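Local coordinates for peridinin-chlorophyll A protein (Amphidinium carterae, PDB 2C9E) that binds peridinin and chlorophyll a and probably serves as a water-soluble light-harvesting antenna that captures solar energy in the blue-green range, at residues Phe184-Leu195 and Val258-Asn268. Residues are numbered along the deposited sequence; the frame is centred on the assembly and turned at random.
Sequences FSEATYPIMDKL and VAERDDFARVN. With DGD (digalactosyl diacyl glycerol (dgdg)), chain K.
Y189 lies against the loop and first turn that open helix 261-276, its hydroxyl donating a hydrogen bond of 2.7 Å from OH to A259 O, in the carbonyl plane with a C=O...O angle of 156°. R261 lies across the phenol: its CG stands over the ring centre, 3.8 Å from the centroid, in a CH-pi contact. Bent at chi3, the arginine then brings its guanidinium back over the CD1-CE1 side, tilted against the ring. M192 CE covers the rim of the opposite ring face. With CG anti to the backbone N (chi1 -168°), Y189 also turns its CD2 edge toward the face of F264, an offset edge-to-face pair with planes at 82°.

F264 is a knob among S185, T188, Y189 and M192. T188 OG1 meets the edge of its ring, 3.2 Å from CE2, and is itself tied back to F184 O by a 2.7 Å hydrogen bond. M192 runs beside the F264 ring, SD making an oblique Met-aromatic contact before reaching V258 CG1 at 3.7 Å. At the far end, S185 OG lies 3.0 Å from N268 OD1, while a water bridges S185 OG to A265 O; N268 ND2 approaches the edge of F184.

Outward, an acyl chain of digalactosyl diacyl glycerol packs on M192, F184, I191 and F264, and peridinin makes a weak hydrogen bond with A259 N. Were Y189 replaced by an alanine, A259 O would probably lose its hydroxyl donor and a gap would open between R261 and F264. M192 and F264 belong both to the lipid pocket and to a peridinin pocket, so the mixture of one directed phenol bond with aromatic and aliphatic packing is consistent with a largely apolar contact shared with the two ligands.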
loop_
_atom_site.group_PDB
_atom_site.type_symbol
_atom_site.label_atom_id
_atom_site.label_comp_id
_atom_site.label_asym_id
_atom_site.label_seq_id
_atom_site.Cartn_x
_atom_site.Cartn_y
_atom_site.Cartn_z
ATOM N N PHE A 184 -11.550 15.679 -15.404
ATOM C CA PHE A 184 -11.648 15.136 -14.066
ATOM C C PHE A 184 -10.602 15.852 -13.209
ATOM O O PHE A 184 -10.905 16.298 -12.106
ATOM C CB PHE A 184 -11.405 13.637 -14.084
ATOM C CG PHE A 184 -11.373 13.021 -12.711
ATOM C CD1 PHE A 184 -12.544 12.885 -11.964
ATOM C CD2 PHE A 184 -10.164 12.576 -12.157
ATOM C CE1 PHE A 184 -12.524 12.309 -10.693
ATOM C CE2 PHE A 184 -10.128 11.997 -10.883
ATOM C CZ PHE A 184 -11.310 11.858 -10.144
ATOM N N SER A 185 -9.385 16.002 -13.727
ATOM C CA SER A 185 -8.370 16.693 -12.944
ATOM C C SER A 185 -8.836 18.098 -12.652
ATOM O O SER A 185 -8.833 18.539 -11.479
ATOM C CB SER A 185 -7.030 16.721 -13.665
ATOM O OG SER A 185 -6.482 15.399 -13.662
ATOM N N GLU A 186 -9.256 18.808 -13.699
ATOM C CA GLU A 186 -9.722 20.174 -13.510
ATOM C C GLU A 186 -10.877 20.312 -12.508
ATOM O O GLU A 186 -10.935 21.305 -11.767
ATOM C CB GLU A 186 -10.118 20.805 -14.863
ATOM C CG GLU A 186 -8.903 21.236 -15.767
ATOM C CD GLU A 186 -7.706 21.880 -14.991
ATOM O OE1 GLU A 186 -7.124 21.214 -14.085
ATOM O OE2 GLU A 186 -7.315 23.045 -15.290
ATOM N N ALA A 187 -11.777 19.333 -12.449
ATOM C CA ALA A 187 -12.888 19.473 -11.512
ATOM C C ALA A 187 -12.549 19.067 -10.067
ATOM O O ALA A 187 -13.197 19.536 -9.105
ATOM C CB ALA A 187 -14.090 18.675 -12.001
ATOM N N THR A 188 -11.550 18.189 -9.920
ATOM C CA THR A 188 -11.166 17.692 -8.588
ATOM C C THR A 188 -10.053 18.505 -7.924
ATOM O O THR A 188 -10.014 18.587 -6.695
ATOM C CB THR A 188 -10.772 16.199 -8.639
ATOM O OG1 THR A 188 -9.791 15.967 -9.671
ATOM C CG2 THR A 188 -11.984 15.352 -8.906
ATOM N N TYR A 189 -9.158 19.110 -8.702
ATOM C CA TYR A 189 -8.096 19.925 -8.105
ATOM C C TYR A 189 -8.642 20.923 -7.060
ATOM O O TYR A 189 -8.104 21.017 -5.947
ATOM C CB TYR A 189 -7.291 20.676 -9.180
ATOM C CG TYR A 189 -6.021 21.302 -8.637
ATOM C CD1 TYR A 189 -6.033 22.569 -8.014
ATOM C CD2 TYR A 189 -4.810 20.595 -8.668
ATOM C CE1 TYR A 189 -4.867 23.104 -7.432
ATOM C CE2 TYR A 189 -3.645 21.102 -8.095
ATOM C CZ TYR A 189 -3.673 22.350 -7.474
ATOM O OH TYR A 189 -2.524 22.802 -6.876
ATOM N N PRO A 190 -9.729 21.668 -7.382
ATOM C CA PRO A 190 -10.286 22.632 -6.405
ATOM C C PRO A 190 -10.863 22.007 -5.140
ATOM O O PRO A 190 -11.089 22.673 -4.136
ATOM C CB PRO A 190 -11.351 23.374 -7.201
ATOM C CG PRO A 190 -10.924 23.137 -8.666
ATOM C CD PRO A 190 -10.442 21.737 -8.667
ATOM N N ILE A 191 -11.160 20.727 -5.203
ATOM C CA ILE A 191 -11.658 20.001 -4.034
ATOM C C ILE A 191 -10.401 19.524 -3.266
ATOM O O ILE A 191 -10.301 19.664 -2.046
ATOM C CB ILE A 191 -12.497 18.778 -4.487
ATOM C CG1 ILE A 191 -13.656 19.284 -5.338
ATOM C CG2 ILE A 191 -12.935 17.981 -3.292
ATOM C CD1 ILE A 191 -14.671 18.245 -5.788
ATOM N N MET A 192 -9.451 18.954 -4.004
ATOM C CA MET A 192 -8.192 18.488 -3.445
ATOM C C MET A 192 -7.493 19.615 -2.706
ATOM O O MET A 192 -7.077 19.426 -1.545
ATOM C CB MET A 192 -7.290 17.956 -4.583
ATOM C CG MET A 192 -5.928 17.391 -4.183
ATOM S SD MET A 192 -4.775 18.661 -3.707
ATOM C CE MET A 192 -4.410 19.316 -5.359
ATOM N N ASP A 193 -7.391 20.793 -3.352
ATOM C CA ASP A 193 -6.650 21.920 -2.748
ATOM C C ASP A 193 -7.218 22.528 -1.483
ATOM O O ASP A 193 -6.538 23.326 -0.811
ATOM C CB ASP A 193 -6.262 23.035 -3.785
ATOM C CG ASP A 193 -7.469 23.897 -4.280
ATOM O OD1 ASP A 193 -8.612 23.663 -3.806
ATOM O OD2 ASP A 193 -7.273 24.814 -5.152
ATOM N N LYS A 194 -8.437 22.150 -1.112
ATOM C CA LYS A 194 -8.961 22.661 0.149
ATOM C C LYS A 194 -8.740 21.673 1.322
ATOM O O LYS A 194 -8.951 22.004 2.474
ATOM C CB LYS A 194 -10.426 23.000 -0.020
ATOM C CG LYS A 194 -10.561 24.062 -1.150
ATOM C CD LYS A 194 -11.962 24.570 -1.308
ATOM C CE LYS A 194 -12.011 25.601 -2.409
ATOM N NZ LYS A 194 -11.641 25.063 -3.754
ATOM N N LEU A 195 -8.242 20.480 1.050
ATOM C CA LEU A 195 -8.084 19.523 2.153
ATOM C C LEU A 195 -6.694 19.515 2.703
ATOM O O LEU A 195 -5.770 19.932 2.020
ATOM C CB LEU A 195 -8.457 18.117 1.673
ATOM C CG LEU A 195 -9.896 17.966 1.121
ATOM C CD1 LEU A 195 -10.015 16.622 0.357
ATOM C CD2 LEU A 195 -10.910 18.032 2.310
ATOM N N VAL A 258 -0.668 19.704 -0.547
ATOM C CA VAL A 258 -1.475 19.891 -1.750
ATOM C C VAL A 258 -0.599 19.837 -3.007
ATOM O O VAL A 258 0.305 20.647 -3.202
ATOM C CB VAL A 258 -2.192 21.236 -1.683
ATOM C CG1 VAL A 258 -2.708 21.636 -3.049
ATOM C CG2 VAL A 258 -3.349 21.128 -0.697
ATOM N N ALA A 259 -0.890 18.874 -3.849
ATOM C CA ALA A 259 -0.151 18.681 -5.089
ATOM C C ALA A 259 -0.177 19.866 -6.043
ATOM O O ALA A 259 -1.114 20.673 -6.035
ATOM C CB ALA A 259 -0.716 17.467 -5.823
ATOM N N GLU A 260 0.863 19.949 -6.871
ATOM C CA GLU A 260 0.938 20.971 -7.922
ATOM C C GLU A 260 -0.051 20.529 -9.028
ATOM O O GLU A 260 -0.309 19.347 -9.205
ATOM C CB GLU A 260 2.368 21.033 -8.499
ATOM C CG GLU A 260 2.873 22.467 -8.739
ATOM C CD GLU A 260 4.305 22.643 -8.315
ATOM O OE1 GLU A 260 5.127 21.812 -8.749
ATOM O OE2 GLU A 260 4.618 23.594 -7.548
ATOM N N ARG A 261 -0.615 21.478 -9.749
ATOM C CA ARG A 261 -1.567 21.200 -10.814
ATOM C C ARG A 261 -1.134 20.153 -11.878
ATOM O O ARG A 261 -1.897 19.229 -12.212
ATOM C CB ARG A 261 -1.892 22.532 -11.498
ATOM C CG ARG A 261 -3.315 22.962 -11.331
ATOM C CD ARG A 261 -3.512 24.407 -11.765
ATOM N NE ARG A 261 -3.727 25.263 -10.603
ATOM C CZ ARG A 261 -4.881 25.399 -9.954
ATOM N NH1 ARG A 261 -5.969 24.734 -10.356
ATOM N NH2 ARG A 261 -4.934 26.203 -8.885
ATOM N N ASP A 262 0.078 20.308 -12.422
ATOM C CA ASP A 262 0.585 19.380 -13.440
ATOM C C ASP A 262 0.811 17.962 -12.904
ATOM O O ASP A 262 0.505 16.956 -13.569
ATOM C CB ASP A 262 1.912 19.896 -14.035
ATOM C CG ASP A 262 1.705 20.867 -15.183
ATOM O OD1 ASP A 262 0.607 20.810 -15.809
ATOM O OD2 ASP A 262 2.638 21.676 -15.483
ATOM N N ASP A 263 1.403 17.887 -11.727
ATOM C CA ASP A 263 1.657 16.591 -11.064
ATOM C C ASP A 263 0.344 15.830 -10.834
ATOM O O ASP A 263 0.237 14.640 -11.153
ATOM C CB ASP A 263 2.369 16.853 -9.745
ATOM C CG ASP A 263 3.761 17.426 -9.952
ATOM O OD1 ASP A 263 4.313 17.262 -11.076
ATOM O OD2 ASP A 263 4.311 18.021 -9.006
ATOM N N PHE A 264 -0.653 16.547 -10.307
ATOM C CA PHE A 264 -1.989 16.016 -10.038
ATOM C C PHE A 264 -2.621 15.417 -11.321
ATOM O O PHE A 264 -3.176 14.316 -11.318
ATOM C CB PHE A 264 -2.863 17.148 -9.459
ATOM C CG PHE A 264 -4.216 16.703 -8.992
ATOM C CD1 PHE A 264 -4.354 15.916 -7.846
ATOM C CD2 PHE A 264 -5.365 17.078 -9.689
ATOM C CE1 PHE A 264 -5.619 15.505 -7.408
ATOM C CE2 PHE A 264 -6.655 16.680 -9.266
ATOM C CZ PHE A 264 -6.788 15.893 -8.138
ATOM N N ALA A 265 -2.529 16.150 -12.424
ATOM C CA ALA A 265 -3.069 15.677 -13.711
ATOM C C ALA A 265 -2.359 14.411 -14.157
ATOM O O ALA A 265 -2.999 13.434 -14.610
ATOM C CB ALA A 265 -2.900 16.786 -14.816
ATOM N N ARG A 266 -1.032 14.438 -14.055
ATOM C CA ARG A 266 -0.237 13.281 -14.448
ATOM C C ARG A 266 -0.625 12.048 -13.616
ATOM O O ARG A 266 -0.734 10.951 -14.151
ATOM C CB ARG A 266 1.267 13.599 -14.342
ATOM C CG ARG A 266 1.963 13.699 -15.724
ATOM C CD ARG A 266 3.406 14.237 -15.624
ATOM N NE ARG A 266 3.437 15.409 -14.751
ATOM C CZ ARG A 266 4.517 16.119 -14.436
ATOM N NH1 ARG A 266 5.712 15.793 -14.921
ATOM N NH2 ARG A 266 4.391 17.177 -13.634
ATOM N N VAL A 267 -0.873 12.239 -12.315
ATOM C CA VAL A 267 -1.307 11.120 -11.466
ATOM C C VAL A 267 -2.645 10.570 -11.944
ATOM O O VAL A 267 -2.805 9.348 -12.089
ATOM C CB VAL A 267 -1.479 11.516 -9.956
ATOM C CG1 VAL A 267 -2.294 10.415 -9.190
ATOM C CG2 VAL A 267 -0.139 11.672 -9.316
ATOM N N ASN A 268 -3.614 11.435 -12.208
ATOM C CA ASN A 268 -4.911 10.909 -12.635
ATOM C C ASN A 268 -4.847 10.213 -13.994
ATOM O O ASN A 268 -5.568 9.234 -14.241
ATOM C CB ASN A 268 -5.974 12.027 -12.705
ATOM C CG ASN A 268 -6.346 12.570 -11.347
ATOM O OD1 ASN A 268 -6.490 13.788 -11.170
ATOM N ND2 ASN A 268 -6.513 11.688 -10.385
HETATM C C1A DGD K . -14.526 4.728 -3.607
HETATM C C2A DGD K . -13.075 4.590 -3.123
HETATM C C3A DGD K . -12.859 3.388 -2.192
HETATM C C4A DGD K . -12.887 2.041 -2.942
HETATM C C5A DGD K . -12.251 0.924 -2.118
HETATM C C6A DGD K . -10.968 0.264 -2.660
HETATM C C7A DGD K . -9.945 1.187 -3.314
HETATM C C8A DGD K . -8.502 0.977 -2.764
HETATM C C9A DGD K . -7.587 2.160 -3.199
HETATM C CAA DGD K . -7.463 3.275 -2.169
HETATM C CBA DGD K . -5.985 3.684 -1.838
HETATM C CCA DGD K . -4.873 3.115 -2.812
HETATM C CDA DGD K . -4.072 2.017 -2.095
HETATM C CEA DGD K . -2.849 1.563 -2.833
HETATM C CFA DGD K . -1.516 2.266 -2.464
HETATM C CGA DGD K . -0.324 1.379 -2.970
HETATM C CHA DGD K . 1.031 1.729 -2.323
HETATM C CIA DGD K . 0.985 1.805 -0.777
HETATM O O1A DGD K . -15.452 4.509 -2.790
HETATM C C1B DGD K . -15.936 8.576 -5.711
HETATM C C2B DGD K . -16.230 9.570 -6.853
HETATM C C3B DGD K . -15.867 11.008 -6.468
HETATM C C4B DGD K . -16.187 12.024 -7.567
HETATM C C5B DGD K . -15.567 13.402 -7.262
HETATM C C6B DGD K . -16.001 13.986 -5.890
HETATM C C7B DGD K . -14.867 14.759 -5.233
HETATM C C8B DGD K . -13.562 13.944 -5.146
HETATM C C9B DGD K . -12.379 14.871 -4.842
HETATM C CAB DGD K . -11.183 14.140 -4.167
HETATM C CBB DGD K . -10.019 15.069 -3.909
HETATM C CCB DGD K . -8.993 15.122 -5.029
HETATM C CDB DGD K . -8.429 13.761 -5.421
HETATM C CEB DGD K . -9.201 13.147 -6.622
HETATM C CFB DGD K . -9.257 11.654 -6.408
HETATM C CGB DGD K . -10.424 11.018 -6.970
HETATM C CHB DGD K . -11.572 10.991 -6.020
HETATM C CIB DGD K . -12.636 10.083 -6.617
HETATM O O1B DGD K . -14.840 8.634 -5.095
HETATM O O1G DGD K . -14.700 5.626 -4.647
HETATM C C1G DGD K . -16.000 5.756 -5.183
HETATM C C2G DGD K . -16.681 6.840 -4.335
HETATM O O2G DGD K . -16.977 8.043 -5.076
HETATM C C3G DGD K . -18.013 6.296 -3.786
HETATM O O3G DGD K . -18.795 5.880 -4.926
HETATM C C1D DGD K . -19.998 6.620 -5.118
HETATM C C2D DGD K . -20.538 6.168 -6.483
HETATM O O2D DGD K . -19.607 6.516 -7.518
HETATM C C3D DGD K . -21.880 6.876 -6.727
HETATM O O3D DGD K . -22.439 6.443 -7.959
HETATM C C4D DGD K . -22.848 6.551 -5.585
HETATM O O4D DGD K . -23.231 5.181 -5.654
HETATM C C5D DGD K . -22.157 6.818 -4.229
HETATM O O5D DGD K . -24.153 7.348 -3.110
HETATM C C6D DGD K . -23.092 6.423 -3.116
HETATM O O6D DGD K . -20.938 6.102 -4.093
HETATM C C1E DGD K . -25.403 6.649 -3.248
HETATM C C2E DGD K . -26.520 7.672 -3.569
HETATM O O2E DGD K . -26.166 8.402 -4.757
HETATM C C3E DGD K . -26.633 8.683 -2.419
HETATM O O3E DGD K . -27.811 9.469 -2.593
HETATM C C4E DGD K . -26.602 7.999 -1.004
HETATM O O4E DGD K . -27.861 7.378 -0.718
HETATM C C5E DGD K . -25.473 6.939 -0.947
HETATM O O6E DGD K . -25.635 5.971 -2.001
HETATM C C6E DGD K . -25.456 6.239 0.415
HETATM O O5E DGD K . -24.378 5.323 0.551
HETATM O O HOH W 1 -5.171 14.788 -16.082
HETATM O O HOH W 2 -4.952 19.243 -12.457
#